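Local structure of D-3-phosphoglycerate dehydrogenase (Sulfolobus tokodaii, 2EKL) at residues Y96-S101 with R294-T299; M113-K119 with I135-L140; P212-Y216 with V235-G239. The protein probably catalyses the NAD-dependent oxidation of D-3-phosphoglycerate, a step of amino-acid biosynthesis. All coordinates share one frame; numbering follows the deposited sequence.

Contact 1. Residues Y96-S101 with R294-T299; sequences YAPGAS and RVAEMT
The loop leading from strand 93-95 into helix 102-118 packs on helix 289-309, where Arg294 meets Ala100 and Met298 packs on Ala97 and Ala100. Arg294 grips the carbonyl oxygen of Ala100 side-on with two nitrogens: NE and NH2 each lie 2.9 Å from Ala100 O, on the same face of its carbonyl plane, both bonds bent to 135° at the hydrogen. A bend at chi3 (-62°) brings the NE/NH2 edge of the guanidinium to this oxygen, which lies about 21° out of its plane, and NH2 also forms a salt bridge with Glu139 of the second subunit. Ala100 ends a type II beta turn begun at Ala97 and closed by Ala100 N on Ala97 O; the helix starts after Ser101, which touches the bound NAD. Beneath the turn the contact is apolar. Met298 runs along it, its SD 3.6 Å from Ala100 CB and its CE 3.6 Å from Pro98 O, while Ala97 CB sits 3.7 Å from Met298 CB. Val295 CG2 closes on Ala100 CB from the other flank at 3.8 Å. Thr299 OG1 spends its proton on Val295 O at 2.8 Å and meets Ala97 CB without a polar bond.

Contact 2. Residues M113-K119 with I135-L140; sequences MIAAARK and IEGLEL
Ala117 O, near the C-terminal end of helix 102-118, takes the N-H of Leu138 at 2.8 Å in a fairly straight bond (161°), the donor tilted from the carbonyl plane. The same oxygen receives a CA-H...O contact from Gly137 CA at 3.2 Å, so the helix end and the extended chain lie too close for a side chain at Gly137: a CB there would clash with Ala117 O and Arg118 CA. The helix finishes in a Schellman motif, with Lys119 at positive phi. The side chain of Lys119, extended beyond CG, crosses Ile135 at about a right angle, CD lying 3.5 Å from Ile135 CG1, and carries NZ to a weak bond with Glu136 O at 3.5 Å. An alanine in place of Lys119 is likely to open a gap where CD lay against Ile135 and to cost Glu136 O its weak partner. The bend at chi2 (-70°) sets Arg118 CD 3.5 Å from Leu138 O; chi3 turns the guanidinium beyond it, and a water links NH1 to that oxygen. Leu140 CD1 rests against both Met113 CE (3.9 Å) and Ile114 CG1, and CD2 against Ala117 CB. A backbone bond and apolar packing thus hold 135-140 to its own helix, whereas Arg118, bonded to backbone oxygens of Ser104 and Ile284 of the second subunit, and Glu139, bonded to Ser104 OG there, tie both segments to that subunit.

Contact 3. Residues P212-Y216 with V235-G239; sequences PIIDY and VAVNG
Ile214 and Val237 form a single beta bridge: Ile214 N donates to Ala236 O at 3.0 Å and Asn238 N returns a bond to Ile214 O, also at 3.0 Å, both nearly straight. Ala236 O takes a second, weak and strongly bent bond from Ile213 N, whose residue touches the bound NAD. Beside this bridge Pro212 brings CB, with CG against Asn238 CB, onto the opposing backbone, its CB 3.4 Å from Val235 O and 3.5 Å from Asn238 N. Asn238 reaches across to 212-216, and with CG turned anti to its own N (chi1 -179°) its ND2 meets Asp215 OD1 at 2.9 Å. The amide comes from above the carboxylate plane, the two planes standing 80° apart, and the same OD1 uses its anti lone pair to accept Tyr216 N at 2.6 Å. Asn238 OD1 meanwhile caps the following helix through Ala241 N, so one amide joins the starts of two helices. Ile214 CB touches Val237 CG2 at 4.2 Å. In this Rossmann-type domain the bridge joins the loops leading into helices 216-221 and 239-247, and Ile214 and Val237 both rest on Leu202 of strand 199-202 and Phe219 of helix 216-221.

Contacts 2 and 3 lie in series along the chain, and both are nested within the long loop closed by contact 1, whose centre is about 33 Å from that of contact 2 and about 29 Å from that of contact 3. Contact 2 is the most buried; contacts 1 and 3 are partly buried, and each has a residue touching NAD. Contacts 1 and 2 both meet the second subunit, whereas no other protein chain of the assembly touches contact 3. Helix 102-118 relates the first two, since 96-101 leads into its start and 113-119 forms its end. Contact 1 fixes a turn with an arginine, contact 2 joins a helix end to an extended chain, and contact 3 relies on backbone bridging.

Contact 1. Residues Y96-S101 with R294-T299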
loop_
_atom_site.group_PDB
_atom_site.type_symbol
_atom_site.label_atom_id
_atom_site.label_comp_id
_atom_site.label_asym_id
_atom_site.label_seq_id
_atom_site.Cartn_x
_atom_site.Cartn_y
_atom_site.Cartn_z
ATOM N N TYR A 96 14.861 19.369 18.143
ATOM C CA TYR A 96 14.523 18.004 17.768
ATOM C C TYR A 96 14.510 17.906 16.247
ATOM O O TYR A 96 15.191 18.687 15.579
ATOM C CB TYR A 96 13.171 17.582 18.371
ATOM C CG TYR A 96 11.956 18.346 17.890
ATOM C CD1 TYR A 96 11.856 19.726 18.066
ATOM C CD2 TYR A 96 10.887 17.679 17.290
ATOM C CE1 TYR A 96 10.718 20.425 17.659
ATOM C CE2 TYR A 96 9.745 18.366 16.878
ATOM C CZ TYR A 96 9.669 19.738 17.067
ATOM O OH TYR A 96 8.545 20.420 16.662
ATOM N N ALA A 97 13.751 16.965 15.694
ATOM C CA ALA A 97 13.716 16.799 14.241
ATOM C C ALA A 97 12.317 16.864 13.634
ATOM O O ALA A 97 11.818 15.874 13.094
ATOM C CB ALA A 97 14.385 15.475 13.861
ATOM N N PRO A 98 11.670 18.038 13.694
ATOM C CA PRO A 98 10.322 18.192 13.136
ATOM C C PRO A 98 10.241 17.934 11.629
ATOM O O PRO A 98 11.043 18.453 10.853
ATOM C CB PRO A 98 9.962 19.632 13.505
ATOM C CG PRO A 98 11.293 20.320 13.500
ATOM C CD PRO A 98 12.179 19.321 14.206
ATOM N N GLY A 99 9.262 17.124 11.231
ATOM C CA GLY A 99 9.069 16.803 9.826
ATOM C C GLY A 99 10.035 15.778 9.251
ATOM O O GLY A 99 9.941 15.426 8.079
ATOM N N ALA A 100 10.950 15.282 10.078
ATOM C CA ALA A 100 11.954 14.316 9.639
ATOM C C ALA A 100 11.441 13.006 9.034
ATOM O O ALA A 100 12.152 12.362 8.262
ATOM C CB ALA A 100 12.890 13.999 10.793
ATOM N N SER A 101 10.218 12.610 9.366
ATOM C CA SER A 101 9.696 11.347 8.855
ATOM C C SER A 101 8.527 11.470 7.882
ATOM O O SER A 101 7.906 10.465 7.530
ATOM C CB SER A 101 9.267 10.460 10.024
ATOM O OG SER A 101 8.091 10.958 10.636
ATOM N N ARG A 294 17.592 10.618 9.190
ATOM C CA ARG A 294 17.303 12.047 9.142
ATOM C C ARG A 294 17.020 12.584 10.543
ATOM O O ARG A 294 17.397 13.714 10.864
ATOM C CB ARG A 294 16.119 12.342 8.217
ATOM C CG ARG A 294 16.445 12.197 6.736
ATOM C CD ARG A 294 15.451 12.977 5.896
ATOM N NE ARG A 294 14.102 12.463 6.072
ATOM C CZ ARG A 294 13.621 11.395 5.445
ATOM N NH1 ARG A 294 14.384 10.727 4.584
ATOM N NH2 ARG A 294 12.383 10.990 5.693
ATOM N N VAL A 295 16.357 11.784 11.374
ATOM C CA VAL A 295 16.063 12.209 12.739
ATOM C C VAL A 295 17.376 12.484 13.466
ATOM O O VAL A 295 17.532 13.516 14.119
ATOM C CB VAL A 295 15.263 11.132 13.513
ATOM C CG1 VAL A 295 15.219 11.476 14.997
ATOM C CG2 VAL A 295 13.842 11.053 12.966
ATOM N N ALA A 296 18.327 11.566 13.334
ATOM C CA ALA A 296 19.626 11.722 13.979
ATOM C C ALA A 296 20.387 12.928 13.433
ATOM O O ALA A 296 20.907 13.739 14.204
ATOM C CB ALA A 296 20.458 10.452 13.799
ATOM N N GLU A 297 20.450 13.048 12.109
ATOM C CA GLU A 297 21.162 14.156 11.470
ATOM C C GLU A 297 20.557 15.517 11.782
ATOM O O GLU A 297 21.277 16.476 12.062
ATOM C CB GLU A 297 21.192 13.973 9.952
ATOM C CG GLU A 297 21.818 12.670 9.490
ATOM C CD GLU A 297 22.003 12.625 7.988
ATOM O OE1 GLU A 297 21.069 13.024 7.260
ATOM O OE2 GLU A 297 23.079 12.185 7.534
ATOM N N MET A 298 19.234 15.603 11.719
ATOM C CA MET A 298 18.550 16.855 11.995
ATOM C C MET A 298 18.693 17.262 13.453
ATOM O O MET A 298 18.919 18.432 13.755
ATOM C CB MET A 298 17.071 16.739 11.637
ATOM C CG MET A 298 16.812 16.659 10.151
ATOM S SD MET A 298 15.050 16.682 9.804
ATOM C CE MET A 298 14.587 18.203 10.659
ATOM N N THR A 299 18.555 16.299 14.358
ATOM C CA THR A 299 18.679 16.599 15.774
ATOM C C THR A 299 20.108 17.064 16.043
ATOM O O THR A 299 20.332 18.000 16.809
ATOM C CB THR A 299 18.349 15.366 16.641
ATOM O OG1 THR A 299 16.991 14.968 16.405
ATOM C CG2 THR A 299 18.516 15.693 18.126
HETATM O O HOH W 1 11.668 14.683 5.940
#

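Contact 2. Residues M113-K119 with I135-L140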
loop_
_atom_site.group_PDB
_atom_site.type_symbol
_atom_site.label_atom_id
_atom_site.label_comp_id
_atom_site.label_asym_id
_atom_site.label_seq_id
_atom_site.Cartn_x
_atom_site.Cartn_y
_atom_site.Cartn_z
ATOM N N MET A 113 -4.163 2.369 3.521
ATOM C CA MET A 113 -5.405 2.595 2.785
ATOM C C MET A 113 -5.679 1.444 1.814
ATOM O O MET A 113 -6.791 0.916 1.755
ATOM C CB MET A 113 -5.329 3.916 2.013
ATOM C CG MET A 113 -6.542 4.177 1.125
ATOM S SD MET A 113 -6.447 5.764 0.253
ATOM C CE MET A 113 -5.148 5.431 -0.933
ATOM N N ILE A 114 -4.661 1.053 1.057
ATOM C CA ILE A 114 -4.821 -0.026 0.091
ATOM C C ILE A 114 -4.992 -1.371 0.792
ATOM O O ILE A 114 -5.818 -2.182 0.381
ATOM C CB ILE A 114 -3.615 -0.087 -0.871
ATOM C CG1 ILE A 114 -3.533 1.222 -1.665
ATOM C CG2 ILE A 114 -3.766 -1.261 -1.831
ATOM C CD1 ILE A 114 -2.238 1.393 -2.453
ATOM N N ALA A 115 -4.223 -1.603 1.850
ATOM C CA ALA A 115 -4.329 -2.868 2.581
ATOM C C ALA A 115 -5.737 -3.031 3.145
ATOM O O ALA A 115 -6.299 -4.127 3.122
ATOM C CB ALA A 115 -3.301 -2.920 3.704
ATOM N N ALA A 116 -6.308 -1.935 3.634
ATOM C CA ALA A 116 -7.662 -1.958 4.200
ATOM C C ALA A 116 -8.709 -2.190 3.113
ATOM O O ALA A 116 -9.630 -2.994 3.273
ATOM C CB ALA A 116 -7.947 -0.640 4.917
ATOM N N ALA A 117 -8.571 -1.465 2.012
ATOM C CA ALA A 117 -9.501 -1.580 0.901
ATOM C C ALA A 117 -9.487 -2.966 0.267
ATOM O O ALA A 117 -10.520 -3.452 -0.196
ATOM C CB ALA A 117 -9.167 -0.528 -0.159
ATOM N N ARG A 118 -8.330 -3.618 0.278
ATOM C CA ARG A 118 -8.205 -4.912 -0.377
ATOM C C ARG A 118 -8.020 -6.124 0.522
ATOM O O ARG A 118 -7.746 -7.219 0.028
ATOM C CB ARG A 118 -7.053 -4.832 -1.383
ATOM C CG ARG A 118 -7.286 -3.760 -2.438
ATOM C CD ARG A 118 -8.418 -4.178 -3.371
ATOM N NE ARG A 118 -7.962 -5.161 -4.354
ATOM C CZ ARG A 118 -7.303 -4.852 -5.469
ATOM N NH1 ARG A 118 -7.021 -3.583 -5.751
ATOM N NH2 ARG A 118 -6.925 -5.814 -6.303
ATOM N N LYS A 119 -8.178 -5.931 1.828
ATOM C CA LYS A 119 -8.021 -7.021 2.791
ATOM C C LYS A 119 -6.723 -7.759 2.523
ATOM O O LYS A 119 -6.684 -8.990 2.500
ATOM C CB LYS A 119 -9.205 -7.987 2.684
ATOM C CG LYS A 119 -10.536 -7.302 2.913
ATOM C CD LYS A 119 -11.707 -8.235 2.687
ATOM C CE LYS A 119 -13.021 -7.487 2.824
ATOM N NZ LYS A 119 -14.191 -8.363 2.538
ATOM N N ILE A 135 -9.852 -13.181 -2.254
ATOM C CA ILE A 135 -10.671 -12.359 -1.367
ATOM C C ILE A 135 -10.990 -11.061 -2.107
ATOM O O ILE A 135 -10.104 -10.458 -2.708
ATOM C CB ILE A 135 -9.910 -12.036 -0.056
ATOM C CG1 ILE A 135 -10.712 -11.052 0.796
ATOM C CG2 ILE A 135 -8.541 -11.483 -0.377
ATOM C CD1 ILE A 135 -12.036 -11.604 1.281
ATOM N N GLU A 136 -12.248 -10.635 -2.063
ATOM C CA GLU A 136 -12.656 -9.424 -2.770
ATOM C C GLU A 136 -12.683 -8.168 -1.903
ATOM O O GLU A 136 -13.173 -8.187 -0.775
ATOM C CB GLU A 136 -14.033 -9.631 -3.405
ATOM C CG GLU A 136 -14.503 -8.464 -4.260
ATOM C CD GLU A 136 -15.917 -8.649 -4.773
ATOM O OE1 GLU A 136 -16.129 -9.523 -5.637
ATOM O OE2 GLU A 136 -16.816 -7.922 -4.305
ATOM N N GLY A 137 -12.155 -7.077 -2.452
ATOM C CA GLY A 137 -12.132 -5.808 -1.745
ATOM C C GLY A 137 -12.774 -4.684 -2.549
ATOM O O GLY A 137 -13.699 -4.911 -3.339
ATOM N N LEU A 138 -12.271 -3.470 -2.353
ATOM C CA LEU A 138 -12.792 -2.288 -3.036
ATOM C C LEU A 138 -11.734 -1.551 -3.850
ATOM O O LEU A 138 -10.579 -1.445 -3.432
ATOM C CB LEU A 138 -13.381 -1.317 -2.008
ATOM C CG LEU A 138 -14.554 -1.822 -1.161
ATOM C CD1 LEU A 138 -14.942 -0.761 -0.141
ATOM C CD2 LEU A 138 -15.734 -2.148 -2.067
ATOM N N GLU A 139 -12.143 -1.032 -5.004
ATOM C CA GLU A 139 -11.254 -0.267 -5.878
ATOM C C GLU A 139 -11.256 1.190 -5.392
ATOM O O GLU A 139 -12.252 1.669 -4.838
ATOM C CB GLU A 139 -11.748 -0.363 -7.325
ATOM C CG GLU A 139 -10.869 0.332 -8.347
ATOM C CD GLU A 139 -11.315 0.044 -9.765
ATOM O OE1 GLU A 139 -10.879 -0.987 -10.325
ATOM O OE2 GLU A 139 -12.117 0.839 -10.314
ATOM N N LEU A 140 -10.153 1.902 -5.602
ATOM C CA LEU A 140 -10.043 3.276 -5.122
ATOM C C LEU A 140 -10.187 4.370 -6.166
ATOM O O LEU A 140 -10.679 5.462 -5.858
ATOM C CB LEU A 140 -8.712 3.449 -4.381
ATOM C CG LEU A 140 -8.593 2.562 -3.137
ATOM C CD1 LEU A 140 -7.144 2.507 -2.655
ATOM C CD2 LEU A 140 -9.509 3.100 -2.049
HETATM O O HOH W 2 -7.853 -1.148 -4.295
#

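Contact 3. Residues P212-Y216 with V235-G239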
loop_
_atom_site.group_PDB
_atom_site.type_symbol
_atom_site.label_atom_id
_atom_site.label_comp_id
_atom_site.label_asym_id
_atom_site.label_seq_id
_atom_site.Cartn_x
_atom_site.Cartn_y
_atom_site.Cartn_z
ATOM N N PRO A 212 -11.933 14.112 20.829
ATOM C CA PRO A 212 -11.680 13.629 19.467
ATOM C C PRO A 212 -12.357 14.454 18.382
ATOM O O PRO A 212 -13.477 14.929 18.557
ATOM C CB PRO A 212 -12.186 12.186 19.510
ATOM C CG PRO A 212 -13.258 12.230 20.556
ATOM C CD PRO A 212 -12.632 13.092 21.627
ATOM N N ILE A 213 -11.665 14.623 17.260
ATOM C CA ILE A 213 -12.199 15.381 16.136
ATOM C C ILE A 213 -13.244 14.540 15.417
ATOM O O ILE A 213 -14.210 15.064 14.865
ATOM C CB ILE A 213 -11.083 15.763 15.148
ATOM C CG1 ILE A 213 -10.043 16.623 15.869
ATOM C CG2 ILE A 213 -11.666 16.510 13.952
ATOM C CD1 ILE A 213 -10.634 17.833 16.559
ATOM N N ILE A 214 -13.039 13.229 15.424
ATOM C CA ILE A 214 -13.981 12.323 14.793
ATOM C C ILE A 214 -14.758 11.670 15.927
ATOM O O ILE A 214 -14.296 10.705 16.541
ATOM C CB ILE A 214 -13.257 11.246 13.948
ATOM C CG1 ILE A 214 -12.335 11.923 12.926
ATOM C CG2 ILE A 214 -14.276 10.392 13.208
ATOM C CD1 ILE A 214 -13.045 12.897 11.992
ATOM N N ASP A 215 -15.931 12.230 16.211
ATOM C CA ASP A 215 -16.792 11.742 17.282
ATOM C C ASP A 215 -18.120 11.268 16.700
ATOM O O ASP A 215 -18.264 11.139 15.482
ATOM C CB ASP A 215 -17.029 12.857 18.312
ATOM C CG ASP A 215 -17.227 12.323 19.723
ATOM O OD1 ASP A 215 -18.019 11.374 19.904
ATOM O OD2 ASP A 215 -16.591 12.858 20.654
ATOM N N TYR A 216 -19.096 11.017 17.563
ATOM C CA TYR A 216 -20.386 10.519 17.102
ATOM C C TYR A 216 -21.061 11.273 15.961
ATOM O O TYR A 216 -21.514 10.657 14.999
ATOM C CB TYR A 216 -21.352 10.376 18.281
ATOM C CG TYR A 216 -21.267 9.012 18.923
ATOM C CD1 TYR A 216 -21.929 7.922 18.356
ATOM C CD2 TYR A 216 -20.479 8.790 20.053
ATOM C CE1 TYR A 216 -21.809 6.647 18.891
ATOM C CE2 TYR A 216 -20.354 7.516 20.600
ATOM C CZ TYR A 216 -21.019 6.450 20.014
ATOM O OH TYR A 216 -20.890 5.185 20.534
ATOM N N VAL A 235 -6.031 9.518 19.662
ATOM C CA VAL A 235 -7.002 10.374 20.347
ATOM C C VAL A 235 -7.852 11.251 19.425
ATOM O O VAL A 235 -8.850 11.824 19.865
ATOM C CB VAL A 235 -6.314 11.284 21.403
ATOM C CG1 VAL A 235 -5.594 10.429 22.431
ATOM C CG2 VAL A 235 -5.348 12.241 20.731
ATOM N N ALA A 236 -7.461 11.359 18.158
ATOM C CA ALA A 236 -8.221 12.160 17.205
ATOM C C ALA A 236 -9.542 11.460 16.896
ATOM O O ALA A 236 -10.467 12.066 16.354
ATOM C CB ALA A 236 -7.418 12.352 15.918
ATOM N N VAL A 237 -9.627 10.185 17.264
ATOM C CA VAL A 237 -10.824 9.386 17.018
ATOM C C VAL A 237 -11.452 8.831 18.292
ATOM O O VAL A 237 -10.749 8.363 19.187
ATOM C CB VAL A 237 -10.505 8.185 16.100
ATOM C CG1 VAL A 237 -11.753 7.324 15.902
ATOM C CG2 VAL A 237 -9.983 8.681 14.765
ATOM N N ASN A 238 -12.779 8.889 18.363
ATOM C CA ASN A 238 -13.504 8.342 19.506
ATOM C C ASN A 238 -13.527 6.837 19.239
ATOM O O ASN A 238 -14.305 6.362 18.409
ATOM C CB ASN A 238 -14.936 8.890 19.539
ATOM C CG ASN A 238 -15.735 8.371 20.721
ATOM O OD1 ASN A 238 -15.544 7.241 21.168
ATOM N ND2 ASN A 238 -16.653 9.192 21.221
ATOM N N GLY A 239 -12.668 6.098 19.935
ATOM C CA GLY A 239 -12.579 4.661 19.739
ATOM C C GLY A 239 -13.843 3.876 20.014
ATOM O O GLY A 239 -14.134 2.891 19.334
#